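Local structure of tyrosinase (Aspergillus oryzae, 6JU8) at residues A[327-330]-A[331-335]; A[296-299]-A[300-304]. The protein probably oxidises L-tyrosine and L-dopa to L-dopaquinone with molecular oxygen at a dinuclear copper centre, as tyrosinases do in melanin biosynthesis. The protein carries 1 engineered substitution. All coordinates share one frame; numbering follows the deposited sequence.

Contact 2 comes first along the chain: residues 296-304 contain the short helix 298-302, which the chain leaves at Ser303. Contact 1, at 327-335, is the start of helix 328-340, the next helix in the chain. Neither closes a long loop; each is one continuous segment, and the two run in series without nesting or crossing, their centres about 12 Å apart. They meet directly. Leu328 N lies 2.9 Å from Phe301 O, a probable hydrogen bond joining the first turn of one helix to the end of the other. Ser303 OG, 2.9 Å from Glu329 OE1, probably makes a second. Both contacts belong to the common central domain of tyrosinase, and contact 1 carries a copper ligand.

Contact 1 of 2, residues A[327-330]-A[331-335]; sequences NLEA and IHNNV. With CU (copper (II) ion), chain D.
The imidazole of His332 meets Glu329 O at one edge: ND1 donates to it at 3.1 Å, and the oxygen lies only 4° out of the ring plane. NE2 binds copper at 2.2 Å, while the rings of Phe103 and His336 pack around the group. This is the first turn of helix 328-340, which supplies histidines to the dinuclear copper centre; His336 and His376 bind the same ion. The ND1 bond helps fix the ring's rotation, with a weak second bond from ND1 to Asn333 OD1, and leaves NE2 for the metal. Glu329 O also accepts Asn333 N at 2.8 Å, so two donors grip it.

The side chains of Glu329 and Asn333 cross obliquely, their carboxylate and amide planes 66° apart, and two waters bridge them. One donates to Glu329 OE2 and Asn333 OD1; the other accepts from Asn333 ND2 but donates only weakly to Glu329 OE2. The carboxylate also receives Asn99 N, and Tyr271 OH partners Asn333 ND2. Asn327 is the N-cap, its OD1 accepting Ala330 N at 2.8 Å. Asn334, one turn after Ala330, has CG beside its backbone N (chi1 -81°), turning ND2 back to Ala330 O at 2.9 Å, from the face opposite Asn334 N.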
loop_
_atom_site.group_PDB
_atom_site.type_symbol
_atom_site.label_atom_id
_atom_site.label_comp_id
_atom_site.label_asym_id
_atom_site.label_seq_id
_atom_site.Cartn_x
_atom_site.Cartn_y
_atom_site.Cartn_z
ATOM N N ASN A 327 7.571 1.810 31.023
ATOM C CA ASN A 327 7.541 3.272 31.001
ATOM C C ASN A 327 7.027 3.833 29.668
ATOM O O ASN A 327 6.940 3.149 28.645
ATOM C CB ASN A 327 8.934 3.806 31.344
ATOM C CG ASN A 327 9.956 3.526 30.277
ATOM O OD1 ASN A 327 9.956 4.166 29.233
ATOM N ND2 ASN A 327 10.854 2.569 30.523
ATOM N N LEU A 328 6.694 5.127 29.679
ATOM C CA LEU A 328 6.132 5.804 28.523
ATOM C C LEU A 328 7.013 5.709 27.279
ATOM O O LEU A 328 6.559 5.435 26.157
ATOM C CB LEU A 328 5.969 7.297 28.857
ATOM C CG LEU A 328 5.466 8.184 27.713
ATOM C CD1 LEU A 328 3.964 7.981 27.532
ATOM C CD2 LEU A 328 5.793 9.643 28.005
ATOM N N GLU A 329 8.322 5.933 27.457
ATOM C CA GLU A 329 9.214 5.964 26.301
ATOM C C GLU A 329 9.332 4.566 25.688
ATOM O O GLU A 329 9.321 4.442 24.459
ATOM C CB GLU A 329 10.593 6.473 26.712
ATOM C CG GLU A 329 11.523 6.686 25.530
ATOM C CD GLU A 329 12.836 7.347 25.896
ATOM O OE1 GLU A 329 13.198 7.482 27.085
ATOM O OE2 GLU A 329 13.547 7.703 24.935
ATOM N N ALA A 330 9.428 3.538 26.519
ATOM C CA ALA A 330 9.519 2.152 26.044
ATOM C C ALA A 330 8.265 1.771 25.272
ATOM O O ALA A 330 8.325 1.109 24.228
ATOM C CB ALA A 330 9.759 1.232 27.247
ATOM N N ILE A 331 7.079 2.107 25.797
ATOM C CA ILE A 331 5.854 1.807 25.053
ATOM C C ILE A 331 5.908 2.506 23.696
ATOM O O ILE A 331 5.650 1.937 22.634
ATOM C CB ILE A 331 4.580 2.213 25.811
ATOM C CG1 ILE A 331 4.404 1.374 27.089
ATOM C CG2 ILE A 331 3.358 2.103 24.917
ATOM C CD1 ILE A 331 3.235 1.799 27.961
ATOM N N HIS A 332 6.226 3.800 23.724
ATOM C CA HIS A 332 6.342 4.619 22.522
ATOM C C HIS A 332 7.307 4.020 21.510
ATOM O O HIS A 332 7.039 4.098 20.303
ATOM C CB HIS A 332 6.786 6.019 22.950
ATOM C CG HIS A 332 7.763 6.723 22.065
ATOM N ND1 HIS A 332 9.131 6.508 22.114
ATOM C CD2 HIS A 332 7.576 7.699 21.144
ATOM C CE1 HIS A 332 9.726 7.313 21.247
ATOM N NE2 HIS A 332 8.803 8.059 20.625
ATOM N N ASN A 333 8.419 3.437 21.950
ATOM C CA ASN A 333 9.421 2.841 21.052
ATOM C C ASN A 333 8.828 1.641 20.345
ATOM O O ASN A 333 9.045 1.453 19.139
ATOM C CB ASN A 333 10.619 2.385 21.891
ATOM C CG ASN A 333 11.504 3.496 22.423
ATOM O OD1 ASN A 333 11.314 4.658 22.110
ATOM N ND2 ASN A 333 12.445 3.099 23.279
ATOM N N ASN A 334 8.109 0.806 21.080
ATOM C CA ASN A 334 7.452 -0.348 20.469
ATOM C C ASN A 334 6.440 0.123 19.436
ATOM O O ASN A 334 6.361 -0.434 18.328
ATOM C CB ASN A 334 6.798 -1.195 21.559
ATOM C CG ASN A 334 7.808 -2.087 22.239
ATOM O OD1 ASN A 334 8.176 -3.139 21.707
ATOM N ND2 ASN A 334 8.236 -1.705 23.433
ATOM N N VAL A 335 5.617 1.127 19.752
ATOM C CA VAL A 335 4.620 1.574 18.772
ATOM C C VAL A 335 5.307 2.096 17.526
ATOM O O VAL A 335 4.869 1.797 16.404
ATOM C CB VAL A 335 3.679 2.615 19.404
ATOM C CG1 VAL A 335 2.744 3.154 18.341
ATOM C CG2 VAL A 335 2.896 1.976 20.539
HETATM CU CU CU D . 8.615 9.065 18.699
HETATM O O HOH W 1 13.054 6.758 22.543
HETATM O O HOH W 2 14.664 4.765 24.478
HETATM O O HOH W 3 10.612 10.148 18.661
#

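Contact 2 of 2, residues A[296-299]-A[300-304]; sequences LNWG and EFSST
Trp298 O takes two bonds from a single residue, Ser302, whose backbone N and side-chain OG come to it from opposite faces of the carbonyl plane. The hydroxyl is the donor at 2.8 Å from Ser302 OG to Trp298 O, and the amide bond is 2.9 Å from Ser302 N to the same oxygen. With chi1 at 61°, OG sits between its own backbone N and carbonyl carbon, where it can turn back along the helix. The backbone of the helical turn sets Ser302 CB over one face of the Trp298 indole, offset toward the rim, a CH-pi contact 3.9 Å from CB to the centroid of the five-membered ring. Beside it, Trp298 CZ3 comes within 4.0 Å of Phe301 CD2, and the two rings meet obliquely, their planes 48° apart.

Asn297 and Glu300 form a capping box at the start of helix 298-302, each side chain bonding to the backbone N of the other. Asn297 OD1 accepts Glu300 N at 2.8 Å, with the donor almost in line with the side-chain C=O. In return, Glu300 OE2 uses its anti lone pair to accept Asn297 N at 2.9 Å, and the two side chains cross at about a right angle. Glu300 CG lies beside its backbone N (chi1 -59°), and the chain extends from there, bringing OE2 to Asn297 N; OE2 also lies 3.9 Å from Leu296 CD2. A negative charge at this end of the helix would probably be favoured by the helix dipole.

Around this turn the aromatic groups continue into helix 371-389: the Phe301 ring stacks on that of Trp386, which also touches Trp298. The indole NE1 donates to Tyr101 O. Where the helix ends, Ser303 leaves helical geometry, and just beyond it Thr304 OG1 bonds to Asn99 OD1.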
loop_
_atom_site.group_PDB
_atom_site.type_symbol
_atom_site.label_atom_id
_atom_site.label_comp_id
_atom_site.label_asym_id
_atom_site.label_seq_id
_atom_site.Cartn_x
_atom_site.Cartn_y
_atom_site.Cartn_z
ATOM N N LEU A 296 4.887 5.636 41.345
ATOM C CA LEU A 296 5.979 5.871 40.419
ATOM C C LEU A 296 6.434 7.323 40.402
ATOM O O LEU A 296 5.655 8.264 40.630
ATOM C CB LEU A 296 5.523 5.503 38.999
ATOM C CG LEU A 296 5.012 4.077 38.806
ATOM C CD1 LEU A 296 4.823 3.799 37.319
ATOM C CD2 LEU A 296 5.942 3.066 39.452
ATOM N N ASN A 297 7.716 7.541 40.134
ATOM C CA ASN A 297 8.234 8.900 40.051
ATOM C C ASN A 297 8.394 9.298 38.589
ATOM O O ASN A 297 8.201 8.497 37.653
ATOM C CB ASN A 297 9.513 9.048 40.882
ATOM C CG ASN A 297 10.685 8.231 40.396
ATOM O OD1 ASN A 297 10.907 8.081 39.200
ATOM N ND2 ASN A 297 11.524 7.717 41.317
ATOM N N TRP A 298 8.709 10.575 38.363
ATOM C CA TRP A 298 8.863 11.123 37.030
ATOM C C TRP A 298 9.940 10.381 36.249
ATOM O O TRP A 298 9.774 10.065 35.056
ATOM C CB TRP A 298 9.207 12.634 37.055
ATOM C CG TRP A 298 9.459 13.130 35.650
ATOM C CD1 TRP A 298 10.689 13.351 35.077
ATOM C CD2 TRP A 298 8.488 13.424 34.647
ATOM N NE1 TRP A 298 10.532 13.777 33.778
ATOM C CE2 TRP A 298 9.189 13.828 33.496
ATOM C CE3 TRP A 298 7.081 13.389 34.622
ATOM C CZ2 TRP A 298 8.535 14.198 32.318
ATOM C CZ3 TRP A 298 6.438 13.751 33.450
ATOM C CH2 TRP A 298 7.161 14.148 32.323
ATOM N N GLY A 299 11.074 10.111 36.891
ATOM C CA GLY A 299 12.191 9.454 36.199
ATOM C C GLY A 299 11.735 8.114 35.638
ATOM O O GLY A 299 12.039 7.748 34.484
ATOM N N GLU A 300 11.047 7.323 36.468
ATOM C CA GLU A 300 10.633 5.978 36.092
ATOM C C GLU A 300 9.561 6.005 35.009
ATOM O O GLU A 300 9.504 5.101 34.169
ATOM C CB GLU A 300 10.046 5.218 37.285
ATOM C CG GLU A 300 10.944 5.049 38.478
ATOM C CD GLU A 300 10.139 4.402 39.608
ATOM O OE1 GLU A 300 10.455 3.249 39.926
ATOM O OE2 GLU A 300 9.243 5.042 40.187
ATOM N N PHE A 301 8.661 6.992 35.072
ATOM C CA PHE A 301 7.571 7.114 34.097
ATOM C C PHE A 301 8.123 7.527 32.735
ATOM O O PHE A 301 7.699 7.016 31.698
ATOM C CB PHE A 301 6.574 8.167 34.591
ATOM C CG PHE A 301 5.624 8.639 33.529
ATOM C CD1 PHE A 301 4.532 7.857 33.162
ATOM C CD2 PHE A 301 5.842 9.846 32.877
ATOM C CE1 PHE A 301 3.685 8.234 32.133
ATOM C CE2 PHE A 301 4.973 10.245 31.874
ATOM C CZ PHE A 301 3.906 9.448 31.511
ATOM N N SER A 302 9.033 8.494 32.739
ATOM C CA SER A 302 9.334 9.274 31.550
ATOM C C SER A 302 10.300 8.627 30.567
ATOM O O SER A 302 10.282 9.019 29.386
ATOM C CB SER A 302 9.952 10.648 31.942
ATOM O OG SER A 302 11.165 10.465 32.651
ATOM N N SER A 303 11.177 7.727 31.011
ATOM C CA SER A 303 12.309 7.384 30.138
ATOM C C SER A 303 12.831 5.985 30.362
ATOM O O SER A 303 12.851 5.477 31.496
ATOM C CB SER A 303 13.457 8.388 30.365
ATOM O OG SER A 303 14.555 8.154 29.502
ATOM N N THR A 304 13.391 5.436 29.275
ATOM C CA THR A 304 14.200 4.220 29.351
ATOM C C THR A 304 15.471 4.428 30.153
ATOM O O THR A 304 16.119 3.446 30.557
ATOM C CB THR A 304 14.557 3.725 27.927
ATOM O OG1 THR A 304 15.095 4.811 27.176
ATOM C CG2 THR A 304 13.297 3.246 27.211
#